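Local coordinates for protein cytochrome c7 (Geobacter sulfurreducens, PDB 3H33) that carries three covalently attached c-type haems and probably transfers electrons in the Fe(III) respiration of this bacterium, at residues 8-14 and 68-72. Sequence-based numbering, arbitrary orientation.
With HEM (protoporphyrin IX containing Fe), chain D.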
loop_
_atom_site.group_PDB
_atom_site.type_symbol
_atom_site.label_atom_id
_atom_site.label_comp_id
_atom_site.label_asym_id
_atom_site.label_seq_id
_atom_site.Cartn_x
_atom_site.Cartn_y
_atom_site.Cartn_z
ATOM N N THR A 8 10.875 3.514 -6.652
ATOM C CA THR A 8 11.900 2.811 -5.894
ATOM C C THR A 8 12.925 2.226 -6.852
ATOM O O THR A 8 12.598 1.894 -7.992
ATOM C CB THR A 8 11.293 1.670 -5.038
ATOM O OG1 THR A 8 10.607 0.745 -5.888
ATOM C CG2 THR A 8 10.307 2.226 -4.024
ATOM N N ARG A 9 14.164 2.108 -6.384
ATOM C CA ARG A 9 15.256 1.572 -7.193
ATOM C C ARG A 9 14.875 0.241 -7.830
ATOM O O ARG A 9 15.013 0.051 -9.038
ATOM C CB ARG A 9 16.502 1.347 -6.332
ATOM C CG ARG A 9 16.641 2.275 -5.142
ATOM C CD ARG A 9 17.838 3.193 -5.278
ATOM N NE ARG A 9 18.143 3.866 -4.018
ATOM C CZ ARG A 9 19.153 4.714 -3.846
ATOM N NH1 ARG A 9 19.962 5.001 -4.859
ATOM N NH2 ARG A 9 19.357 5.273 -2.659
ATOM N N ILE A 10 14.391 -0.672 -6.995
ATOM C CA ILE A 10 14.006 -2.014 -7.414
ATOM C C ILE A 10 12.792 -2.077 -8.350
ATOM O O ILE A 10 12.447 -3.143 -8.859
ATOM C CB ILE A 10 13.735 -2.888 -6.164
ATOM C CG1 ILE A 10 13.727 -4.367 -6.538
ATOM C CG2 ILE A 10 12.402 -2.498 -5.534
ATOM C CD1 ILE A 10 13.651 -5.284 -5.335
ATOM N N GLY A 11 12.153 -0.938 -8.585
ATOM C CA GLY A 11 10.983 -0.916 -9.446
ATOM C C GLY A 11 9.868 -0.169 -8.742
ATOM O O GLY A 11 9.560 -0.457 -7.587
ATOM N N ALA A 12 9.257 0.784 -9.438
ATOM C CA ALA A 12 8.193 1.598 -8.867
ATOM C C ALA A 12 6.900 0.850 -8.515
ATOM O O ALA A 12 6.467 -0.057 -9.230
ATOM C CB ALA A 12 7.880 2.758 -9.809
ATOM N N VAL A 13 6.284 1.261 -7.410
ATOM C CA VAL A 13 5.037 0.669 -6.934
ATOM C C VAL A 13 3.892 1.662 -7.077
ATOM O O VAL A 13 3.989 2.803 -6.618
ATOM C CB VAL A 13 5.134 0.281 -5.445
ATOM C CG1 VAL A 13 3.821 -0.343 -4.981
ATOM C CG2 VAL A 13 6.294 -0.677 -5.228
ATOM N N VAL A 14 2.811 1.228 -7.716
ATOM C CA VAL A 14 1.640 2.078 -7.895
ATOM C C VAL A 14 0.525 1.618 -6.950
ATOM O O VAL A 14 0.021 0.501 -7.067
ATOM C CB VAL A 14 1.127 2.036 -9.352
ATOM C CG1 VAL A 14 -0.163 2.841 -9.471
ATOM C CG2 VAL A 14 2.188 2.618 -10.292
ATOM N N CYS A 68 4.234 -6.034 -7.087
ATOM C CA CYS A 68 4.144 -4.666 -6.579
ATOM C C CYS A 68 5.179 -3.816 -7.300
ATOM O O CYS A 68 4.859 -2.775 -7.865
ATOM C CB CYS A 68 4.456 -4.610 -5.089
ATOM S SG CYS A 68 3.010 -4.584 -3.995
ATOM N N HIS A 69 6.428 -4.272 -7.256
ATOM C CA HIS A 69 7.533 -3.565 -7.883
ATOM C C HIS A 69 7.624 -3.911 -9.364
ATOM O O HIS A 69 7.936 -5.044 -9.730
ATOM C CB HIS A 69 8.839 -3.924 -7.176
ATOM C CG HIS A 69 8.910 -3.450 -5.755
ATOM N ND1 HIS A 69 9.072 -2.130 -5.389
ATOM C CD2 HIS A 69 8.867 -4.150 -4.593
ATOM C CE1 HIS A 69 9.131 -2.077 -4.050
ATOM N NE2 HIS A 69 9.007 -3.276 -3.517
ATOM N N LYS A 70 7.349 -2.924 -10.209
ATOM C CA LYS A 70 7.381 -3.107 -11.653
ATOM C C LYS A 70 8.105 -1.949 -12.328
ATOM O O LYS A 70 8.069 -0.820 -11.840
ATOM C CB LYS A 70 5.953 -3.190 -12.190
ATOM C CG LYS A 70 5.103 -4.233 -11.490
ATOM C CD LYS A 70 3.681 -4.250 -12.017
ATOM C CE LYS A 70 2.890 -5.390 -11.396
ATOM N NZ LYS A 70 1.477 -5.415 -11.871
ATOM N N GLY A 71 8.772 -2.238 -13.442
ATOM C CA GLY A 71 9.471 -1.191 -14.167
ATOM C C GLY A 71 10.988 -1.201 -14.116
ATOM O O GLY A 71 11.622 -0.264 -14.610
ATOM N N GLY A 72 11.581 -2.233 -13.523
ATOM C CA GLY A 72 13.033 -2.301 -13.458
ATOM C C GLY A 72 13.668 -1.278 -12.530
ATOM O O GLY A 72 14.613 -1.643 -11.795
HETATM C CHA HEM D . 10.251 -0.425 -0.979
HETATM C CHB HEM D . 12.139 -4.724 -1.975
HETATM C CHC HEM D . 7.806 -6.713 -1.846
HETATM C CHD HEM D . 5.932 -2.321 -1.699
HETATM C C1A HEM D . 11.171 -1.434 -1.209
HETATM C C2A HEM D . 12.613 -1.268 -1.193
HETATM C C3A HEM D . 13.145 -2.474 -1.520
HETATM C C4A HEM D . 12.023 -3.372 -1.711
HETATM C CMA HEM D . 14.629 -2.817 -1.675
HETATM C CAA HEM D . 13.366 0.024 -0.850
HETATM C CBA HEM D . 13.428 0.927 -2.073
HETATM C CGA HEM D . 14.401 0.417 -3.118
HETATM O O1A HEM D . 14.109 0.542 -4.328
HETATM O O2A HEM D . 15.468 -0.100 -2.722
HETATM C C1B HEM D . 11.120 -5.656 -2.038
HETATM C C2B HEM D . 11.319 -7.094 -2.135
HETATM C C3B HEM D . 10.110 -7.691 -2.039
HETATM C C4B HEM D . 9.166 -6.578 -1.894
HETATM C CMB HEM D . 12.660 -7.800 -2.225
HETATM C CAB HEM D . 9.825 -9.194 -1.976
HETATM C CBB HEM D . 10.433 -9.961 -0.805
HETATM C C1C HEM D . 6.904 -5.671 -1.792
HETATM C C2C HEM D . 5.474 -5.833 -1.981
HETATM C C3C HEM D . 4.956 -4.567 -2.026
HETATM C C4C HEM D . 6.068 -3.675 -1.832
HETATM C CMC HEM D . 4.737 -7.149 -2.246
HETATM C CAC HEM D . 3.520 -4.108 -2.326
HETATM C CBC HEM D . 2.440 -4.821 -1.526
HETATM C C1D HEM D . 6.923 -1.419 -1.414
HETATM C C2D HEM D . 6.711 0.000 -1.256
HETATM C C3D HEM D . 7.929 0.514 -1.001
HETATM C C4D HEM D . 8.875 -0.568 -1.013
HETATM C CMD HEM D . 5.391 0.750 -1.427
HETATM C CAD HEM D . 8.270 1.973 -0.876
HETATM C CBD HEM D . 8.144 2.528 0.524
HETATM C CGD HEM D . 8.579 3.978 0.592
HETATM O O1D HEM D . 8.261 4.740 -0.344
HETATM O O2D HEM D . 9.233 4.359 1.582
HETATM N NA HEM D . 10.822 -2.731 -1.493
HETATM N NB HEM D . 9.803 -5.345 -1.863
HETATM N NC HEM D . 7.252 -4.341 -1.724
HETATM N ND HEM D . 8.244 -1.754 -1.291
HETATM FE FE HEM D . 9.028 -3.527 -1.571
HETATM O O HOH W 1 2.939 -1.144 -9.060
#
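Gly11 and His69 bring their backbones closest, CA to CA 4.6 Å, where the type I beta turn Thr8-Gly11, leading into strand 13-16, passes the haem-binding CXXCH end of a cytochrome c7. Lys70 N donates to Ala12 O at 3.2 Å and a nearly straight 174°. One water accepts from Val14 N and donates to Cys68 O, tying the strand to the haem-binding segment.

The His69 imidazole carries the contact. With CG beside its backbone N (chi1 -66°), the ring stands toward the iron, and its ND1 points back to Gly11 O, 2.8 Å away with an N-H...O angle of 156°, although that oxygen's position is less certain. If the oxygen is placed correctly, such a bond would limit the ring's rotation and might make it a somewhat stronger donor to the iron. Ile10 lays CG2 over one ring face, a CH-pi contact 3.5 Å from the centroid, while Val13 CG2 comes in obliquely beside ND1 of His69. The backbone N of Ile10 donates a hydrogen bond to the haem propionate oxygen O1A at 2.9 Å. Cys68 SG is bonded to haem CAC, and His47 supplies the second axial ligand of the iron, which His69 NE2 binds at 2.0 Å.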